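Local coordinates for protein fructose-bisphosphate aldolase (Slackia heliotrinireducens, PDB 4MOZ) that belongs to the DeoC/LacD family of aldolases, enzymes built on a closed barrel of eight parallel strands ringed by helices, at residues Cys42-Lys45 with Gly51-Tyr54; Leu68-Asp73 with Arg276-Ala281. One frame throughout, in Å; residues are numbered along the deposited sequence.

Interaction 1. Residues Cys42-Lys45 with Gly51-Tyr54; sequences CDQK and GDFY
A water joins the backbones of Q44 and D52, accepting from D52 N at 2.8 Å and donating to Q44 O at 3.0 Å. The residues belong to the long loop region that follows the first strand of a TIM barrel, where the chain makes one short helical turn and folds back beside it. The carboxylate of D52 lies against Q44, with OD2 3.4 Å from Q44 CB and the amide and carboxylate planes 49° apart; this is van der Waals contact. For polar partners, D52 OD1 takes a salt bridge from R271 and OD2 a hydrogen bond from H48 ND1, while Q44 OE1 turns to H274 in a weak hydrogen bond. The flat apolar ring of F53 suits a buried place where a lysine methylene lies over one face and a backbone carbonyl, Q44 O, meets the edge in the ring plane. With K45 CG anti to its own carbonyl carbon (chi1 -78°), that methylene makes a CH-pi contact, 3.8 Å from the F53 ring centroid. Further along, the lysine chain bends at chi3 and chi4, and NZ hydrogen-bonds to A232 O of the second subunit.

Interaction 2. Residues Leu68-Asp73 with Arg276-Ala281; sequences LFKIAD and RSLDEA
Two outer helices of the barrel, 66-74 and 278-294, meet where the second of them begins, and their meeting point is a small apolar patch made by the methylenes of K70 and by I71 on one side and L278 and A281 on the other. L278 CD1 reaches both partners, lying 3.7 Å from K70 CB and 3.9 Å from I71 CG1. The leucine can do this because its CG stands anti to the backbone N (chi1 -179°), which carries the branched end over to the other helix. K70 crosses it at about a right angle: its long methylene chain provides the hydrophobic surface, CD coming 4.1 Å from L278 CD2, while the ammonium end leads away from the contact. A buried isoleucine suits the next position, since I71 CD1 meets the single methyl of A281, CB, at a normal packing distance of 3.8 Å. A side chain as small as alanine suits a place where the helices come near, I71 CA and L278 CA being 6.5 Å apart.

In the TIM-barrel fold the eighth strand pairs with the first, so helices that follow them can be neighbours, although here 202 residues separate the segments. Helix 271-274 lines the same patch, with I273 touching both I71 and A281. At the start of helix 278-294, S277 occupies the N-cap position, and its carbonyl O accepts the bond from A281 N at 2.8 Å. R276, just before it, reaches forward to E280 on the first turn; R276 NH2 and E280 OE2 form a salt bridge whose modelled 2.5 Å is short and perhaps imprecise.

How the interactions relate
Interaction 1 and interaction 2 follow one another along the chain, their centres about 14 Å apart, and L68 joins them. From helix 66-74, L68 meets interaction 1 with its side chain: L68 CD2 packs on F53 CE2 and L68 CB on C42 SG, both at 3.9 Å. On the neighbouring turn, I71 serves interaction 2. Helix 271-274 provides a second connection, because H274 stacks on the F53 ring and also touches L68 and I71. The two differ in their surroundings: K45 carries interaction 1 to a second subunit, whereas no other chain of the assembly touches the segments of interaction 2.

Interaction 1. Residues Cys42-Lys45 with Gly51-Tyr54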
ATOM      1  N   CYS C  42      29.647   6.931  -3.515  1.00 30.58           N
ATOM      2  CA  CYS C  42      30.012   5.515  -3.553  1.00 31.49           C
ATOM      3  C   CYS C  42      28.776   4.620  -3.650  1.00 29.99           C
ATOM      4  O   CYS C  42      28.760   3.509  -3.120  1.00 30.16           O
ATOM      5  CB  CYS C  42      30.817   5.147  -2.302  1.00 31.23           C
ATOM      6  SG  CYS C  42      32.385   6.028  -2.131  1.00 33.83           S
ATOM      7  N   ASP C  43      27.748   5.108  -4.337  1.00 30.19           N
ATOM      8  CA  ASP C  43      26.466   4.417  -4.424  1.00 28.92           C
ATOM      9  C   ASP C  43      26.249   3.719  -5.772  1.00 28.34           C
ATOM     10  O   ASP C  43      25.219   3.073  -5.981  1.00 29.73           O
ATOM     11  CB  ASP C  43      25.328   5.408  -4.162  1.00 30.22           C
ATOM     12  CG  ASP C  43      25.240   6.499  -5.228  1.00 32.36           C
ATOM     13  OD1 ASP C  43      26.285   7.095  -5.574  1.00 32.41           O
ATOM     14  OD2 ASP C  43      24.119   6.766  -5.715  1.00 36.18           O
ATOM     15  N   GLN C  44      27.221   3.835  -6.672  1.00 27.92           N
ATOM     16  CA  GLN C  44      27.061   3.355  -8.052  1.00 29.21           C
ATOM     17  C   GLN C  44      27.158   1.830  -8.270  1.00 27.15           C
ATOM     18  O   GLN C  44      26.916   1.352  -9.381  1.00 25.76           O
ATOM     19  CB  GLN C  44      28.008   4.111  -8.994  1.00 32.82           C
ATOM     20  CG  GLN C  44      27.677   5.596  -9.136  1.00 38.54           C
ATOM     21  CD  GLN C  44      28.767   6.395  -9.838  1.00 42.35           C
ATOM     22  OE1 GLN C  44      29.940   6.333  -9.465  1.00 45.21           O
ATOM     23  NE2 GLN C  44      28.379   7.160 -10.857  1.00 47.97           N
ATOM     24  N   LYS C  45      27.489   1.066  -7.225  1.00 26.65           N
ATOM     25  CA  LYS C  45      27.480  -0.402  -7.331  1.00 28.04           C
ATOM     26  C   LYS C  45      26.077  -0.949  -7.607  1.00 28.33           C
ATOM     27  O   LYS C  45      25.933  -1.999  -8.235  1.00 28.90           O
ATOM     28  CB  LYS C  45      28.046  -1.068  -6.080  1.00 27.46           C
ATOM     29  CG  LYS C  45      29.557  -1.051  -5.977  1.00 28.45           C
ATOM     30  CD  LYS C  45      30.034  -1.610  -4.644  1.00 29.72           C
ATOM     31  CE  LYS C  45      30.108  -3.130  -4.661  1.00 27.81           C
ATOM     32  NZ  LYS C  45      31.116  -3.624  -5.638  1.00 27.73           N
ATOM     33  N   GLY C  51      29.527  -1.884 -13.725  1.00 32.43           N
ATOM     34  CA  GLY C  51      30.011  -1.081 -14.853  1.00 34.98           C
ATOM     35  C   GLY C  51      31.041  -0.010 -14.517  1.00 33.45           C
ATOM     36  O   GLY C  51      31.941   0.258 -15.311  1.00 33.88           O
ATOM     37  N   ASP C  52      30.914   0.604 -13.343  1.00 32.69           N
ATOM     38  CA  ASP C  52      31.855   1.642 -12.926  1.00 33.00           C
ATOM     39  C   ASP C  52      33.062   1.114 -12.148  1.00 33.47           C
ATOM     40  O   ASP C  52      33.941   1.894 -11.773  1.00 34.19           O
ATOM     41  CB  ASP C  52      31.143   2.711 -12.088  1.00 32.78           C
ATOM     42  CG  ASP C  52      30.037   3.416 -12.850  1.00 33.92           C
ATOM     43  OD1 ASP C  52      30.120   3.519 -14.096  1.00 31.86           O
ATOM     44  OD2 ASP C  52      29.081   3.876 -12.191  1.00 37.35           O
ATOM     45  N   PHE C  53      33.117  -0.196 -11.909  1.00 31.91           N
ATOM     46  CA  PHE C  53      34.118  -0.747 -10.988  1.00 31.00           C
ATOM     47  C   PHE C  53      35.060  -1.791 -11.586  1.00 31.59           C
ATOM     48  O   PHE C  53      36.037  -2.176 -10.946  1.00 32.19           O
ATOM     49  CB  PHE C  53      33.437  -1.285  -9.728  1.00 29.23           C
ATOM     50  CG  PHE C  53      32.662  -0.242  -8.981  1.00 29.98           C
ATOM     51  CD1 PHE C  53      31.348   0.062  -9.340  1.00 30.29           C
ATOM     52  CD2 PHE C  53      33.248   0.456  -7.933  1.00 29.98           C
ATOM     53  CE1 PHE C  53      30.634   1.041  -8.663  1.00 28.77           C
ATOM     54  CE2 PHE C  53      32.536   1.430  -7.245  1.00 31.39           C
ATOM     55  CZ  PHE C  53      31.228   1.723  -7.612  1.00 30.55           C
ATOM     56  N   TYR C  54      34.761  -2.239 -12.802  1.00 32.48           N
ATOM     57  CA  TYR C  54      35.595  -3.213 -13.510  1.00 32.20           C
ATOM     58  C   TYR C  54      35.431  -3.037 -15.012  1.00 32.96           C
ATOM     59  O   TYR C  54      34.315  -2.884 -15.504  1.00 32.68           O
ATOM     60  CB  TYR C  54      35.237  -4.648 -13.102  1.00 32.87           C
ATOM     61  CG  TYR C  54      36.053  -5.717 -13.809  1.00 33.99           C
ATOM     62  CD1 TYR C  54      37.297  -6.111 -13.315  1.00 34.64           C
ATOM     63  CD2 TYR C  54      35.581  -6.335 -14.973  1.00 34.47           C
ATOM     64  CE1 TYR C  54      38.050  -7.084 -13.958  1.00 35.72           C
ATOM     65  CE2 TYR C  54      36.327  -7.311 -15.623  1.00 35.80           C
ATOM     66  CZ  TYR C  54      37.560  -7.683 -15.109  1.00 36.76           C
ATOM     67  OH  TYR C  54      38.310  -8.651 -15.743  1.00 38.98           O
TER
HETATM   68  O   HOH W   1      28.866   0.568 -11.478  1.00 35.37           O

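Interaction 2. Residues Leu68-Asp73 with Arg276-Ala281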
ATOM      1  N   LEU C  68      36.912   1.873  -1.885  1.00 26.94           N
ATOM      2  CA  LEU C  68      36.124   3.078  -1.616  1.00 27.28           C
ATOM      3  C   LEU C  68      36.371   3.617  -0.211  1.00 27.76           C
ATOM      4  O   LEU C  68      36.497   4.827  -0.014  1.00 28.19           O
ATOM      5  CB  LEU C  68      34.629   2.816  -1.829  1.00 25.67           C
ATOM      6  CG  LEU C  68      34.205   2.205  -3.175  1.00 26.16           C
ATOM      7  CD1 LEU C  68      32.739   1.804  -3.159  1.00 26.00           C
ATOM      8  CD2 LEU C  68      34.489   3.147  -4.333  1.00 26.20           C
ATOM      9  N   PHE C  69      36.451   2.716   0.761  1.00 27.51           N
ATOM     10  CA  PHE C  69      36.644   3.114   2.151  1.00 28.74           C
ATOM     11  C   PHE C  69      38.077   3.562   2.432  1.00 29.70           C
ATOM     12  O   PHE C  69      38.302   4.439   3.269  1.00 31.08           O
ATOM     13  CB  PHE C  69      36.208   1.995   3.094  1.00 27.48           C
ATOM     14  CG  PHE C  69      34.715   1.791   3.135  1.00 27.92           C
ATOM     15  CD1 PHE C  69      34.078   0.984   2.189  1.00 25.34           C
ATOM     16  CD2 PHE C  69      33.942   2.415   4.113  1.00 26.53           C
ATOM     17  CE1 PHE C  69      32.704   0.802   2.219  1.00 26.02           C
ATOM     18  CE2 PHE C  69      32.569   2.233   4.148  1.00 27.02           C
ATOM     19  CZ  PHE C  69      31.948   1.424   3.202  1.00 27.93           C
ATOM     20  N   LYS C  70      39.037   2.970   1.722  1.00 29.77           N
ATOM     21  CA  LYS C  70      40.434   3.378   1.813  1.00 29.78           C
ATOM     22  C   LYS C  70      40.610   4.801   1.284  1.00 27.57           C
ATOM     23  O   LYS C  70      41.334   5.598   1.877  1.00 26.97           O
ATOM     24  CB  LYS C  70      41.340   2.416   1.039  1.00 29.46           C
ATOM     25  CG  LYS C  70      41.500   1.034   1.661  1.00 31.02           C
ATOM     26  CD  LYS C  70      42.470   0.208   0.825  1.00 34.72           C
ATOM     27  CE  LYS C  70      42.472  -1.262   1.212  1.00 36.68           C
ATOM     28  NZ  LYS C  70      43.277  -1.519   2.432  1.00 42.47           N
ATOM     29  N   ILE C  71      39.940   5.103   0.171  1.00 27.53           N
ATOM     30  CA  ILE C  71      39.951   6.440  -0.424  1.00 26.77           C
ATOM     31  C   ILE C  71      39.353   7.470   0.534  1.00 26.71           C
ATOM     32  O   ILE C  71      39.953   8.515   0.780  1.00 27.94           O
ATOM     33  CB  ILE C  71      39.201   6.477  -1.772  1.00 24.71           C
ATOM     34  CG1 ILE C  71      39.928   5.623  -2.814  1.00 25.22           C
ATOM     35  CG2 ILE C  71      39.086   7.908  -2.279  1.00 25.05           C
ATOM     36  CD1 ILE C  71      39.101   5.300  -4.042  1.00 25.64           C
ATOM     37  N   ALA C  72      38.182   7.164   1.078  1.00 25.35           N
ATOM     38  CA  ALA C  72      37.507   8.052   2.018  1.00 26.85           C
ATOM     39  C   ALA C  72      38.358   8.324   3.256  1.00 28.75           C
ATOM     40  O   ALA C  72      38.319   9.422   3.815  1.00 31.17           O
ATOM     41  CB  ALA C  72      36.164   7.467   2.421  1.00 23.91           C
ATOM     42  N   ASP C  73      39.130   7.322   3.669  1.00 29.33           N
ATOM     43  CA  ASP C  73      39.929   7.396   4.891  1.00 31.81           C
ATOM     44  C   ASP C  73      41.273   8.103   4.676  1.00 33.45           C
ATOM     45  O   ASP C  73      41.706   8.888   5.520  1.00 34.17           O
ATOM     46  CB  ASP C  73      40.140   5.987   5.452  1.00 32.63           C
ATOM     47  CG  ASP C  73      40.964   5.970   6.725  1.00 36.01           C
ATOM     48  OD1 ASP C  73      40.573   6.623   7.717  1.00 39.14           O
ATOM     49  OD2 ASP C  73      42.002   5.283   6.735  1.00 35.75           O
ATOM     50  N   ARG C 276      40.412   5.304 -10.369  1.00 30.47           N
ATOM     51  CA  ARG C 276      41.861   5.477 -10.344  1.00 33.35           C
ATOM     52  C   ARG C 276      42.485   4.596  -9.268  1.00 32.63           C
ATOM     53  O   ARG C 276      41.789   4.124  -8.365  1.00 34.98           O
ATOM     54  CB  ARG C 276      42.214   6.946 -10.084  1.00 33.62           C
ATOM     55  CG  ARG C 276      41.750   7.896 -11.173  1.00 34.27           C
ATOM     56  CD  ARG C 276      41.849   9.342 -10.719  1.00 35.41           C
ATOM     57  NE  ARG C 276      41.073  10.225 -11.585  1.00 36.35           N
ATOM     58  CZ  ARG C 276      41.548  10.854 -12.658  1.00 35.54           C
ATOM     59  NH1 ARG C 276      40.745  11.628 -13.371  1.00 36.00           N
ATOM     60  NH2 ARG C 276      42.817  10.718 -13.021  1.00 34.84           N
ATOM     61  N   SER C 277      43.796   4.383  -9.365  1.00 31.20           N
ATOM     62  CA  SER C 277      44.549   3.668  -8.335  1.00 32.68           C
ATOM     63  C   SER C 277      44.443   4.419  -7.015  1.00 33.58           C
ATOM     64  O   SER C 277      44.211   5.628  -7.007  1.00 35.09           O
ATOM     65  CB  SER C 277      46.018   3.537  -8.739  1.00 36.29           C
ATOM     66  OG  SER C 277      46.656   4.805  -8.753  1.00 37.28           O
ATOM     67  N   LEU C 278      44.622   3.706  -5.907  1.00 33.07           N
ATOM     68  CA  LEU C 278      44.462   4.286  -4.571  1.00 33.24           C
ATOM     69  C   LEU C 278      45.224   5.608  -4.401  1.00 34.55           C
ATOM     70  O   LEU C 278      44.641   6.605  -3.971  1.00 33.40           O
ATOM     71  CB  LEU C 278      44.840   3.270  -3.479  1.00 31.49           C
ATOM     72  CG  LEU C 278      44.720   3.682  -2.003  1.00 34.12           C
ATOM     73  CD1 LEU C 278      43.310   4.142  -1.644  1.00 33.13           C
ATOM     74  CD2 LEU C 278      45.166   2.552  -1.084  1.00 35.06           C
ATOM     75  N   ASP C 279      46.506   5.623  -4.764  1.00 36.37           N
ATOM     76  CA  ASP C 279      47.335   6.827  -4.618  1.00 37.93           C
ATOM     77  C   ASP C 279      46.786   8.025  -5.402  1.00 33.15           C
ATOM     78  O   ASP C 279      46.636   9.116  -4.847  1.00 30.91           O
ATOM     79  CB  ASP C 279      48.795   6.548  -5.004  1.00 40.93           C
ATOM     80  CG  ASP C 279      49.516   5.656  -3.995  1.00 44.43           C
ATOM     81  OD1 ASP C 279      49.102   5.593  -2.813  1.00 42.25           O
ATOM     82  OD2 ASP C 279      50.512   5.012  -4.389  1.00 52.57           O
ATOM     83  N   GLU C 280      46.475   7.806  -6.679  1.00 31.22           N
ATOM     84  CA  GLU C 280      45.964   8.858  -7.559  1.00 31.84           C
ATOM     85  C   GLU C 280      44.577   9.333  -7.127  1.00 33.00           C
ATOM     86  O   GLU C 280      44.286  10.529  -7.166  1.00 34.27           O
ATOM     87  CB  GLU C 280      45.936   8.377  -9.013  1.00 33.54           C
ATOM     88  CG  GLU C 280      45.630   9.470 -10.028  1.00 36.81           C
ATOM     89  CD  GLU C 280      45.700   8.981 -11.459  1.00 43.28           C
ATOM     90  OE1 GLU C 280      46.668   8.279 -11.813  1.00 50.46           O
ATOM     91  OE2 GLU C 280      44.789   9.302 -12.244  1.00 43.10           O
ATOM     92  N   ALA C 281      43.737   8.383  -6.720  1.00 33.78           N
ATOM     93  CA  ALA C 281      42.391   8.656  -6.232  1.00 31.31           C
ATOM     94  C   ALA C 281      42.440   9.571  -5.019  1.00 29.83           C
ATOM     95  O   ALA C 281      41.740  10.588  -4.976  1.00 30.35           O
ATOM     96  CB  ALA C 281      41.682   7.355  -5.884  1.00 29.81           C
TER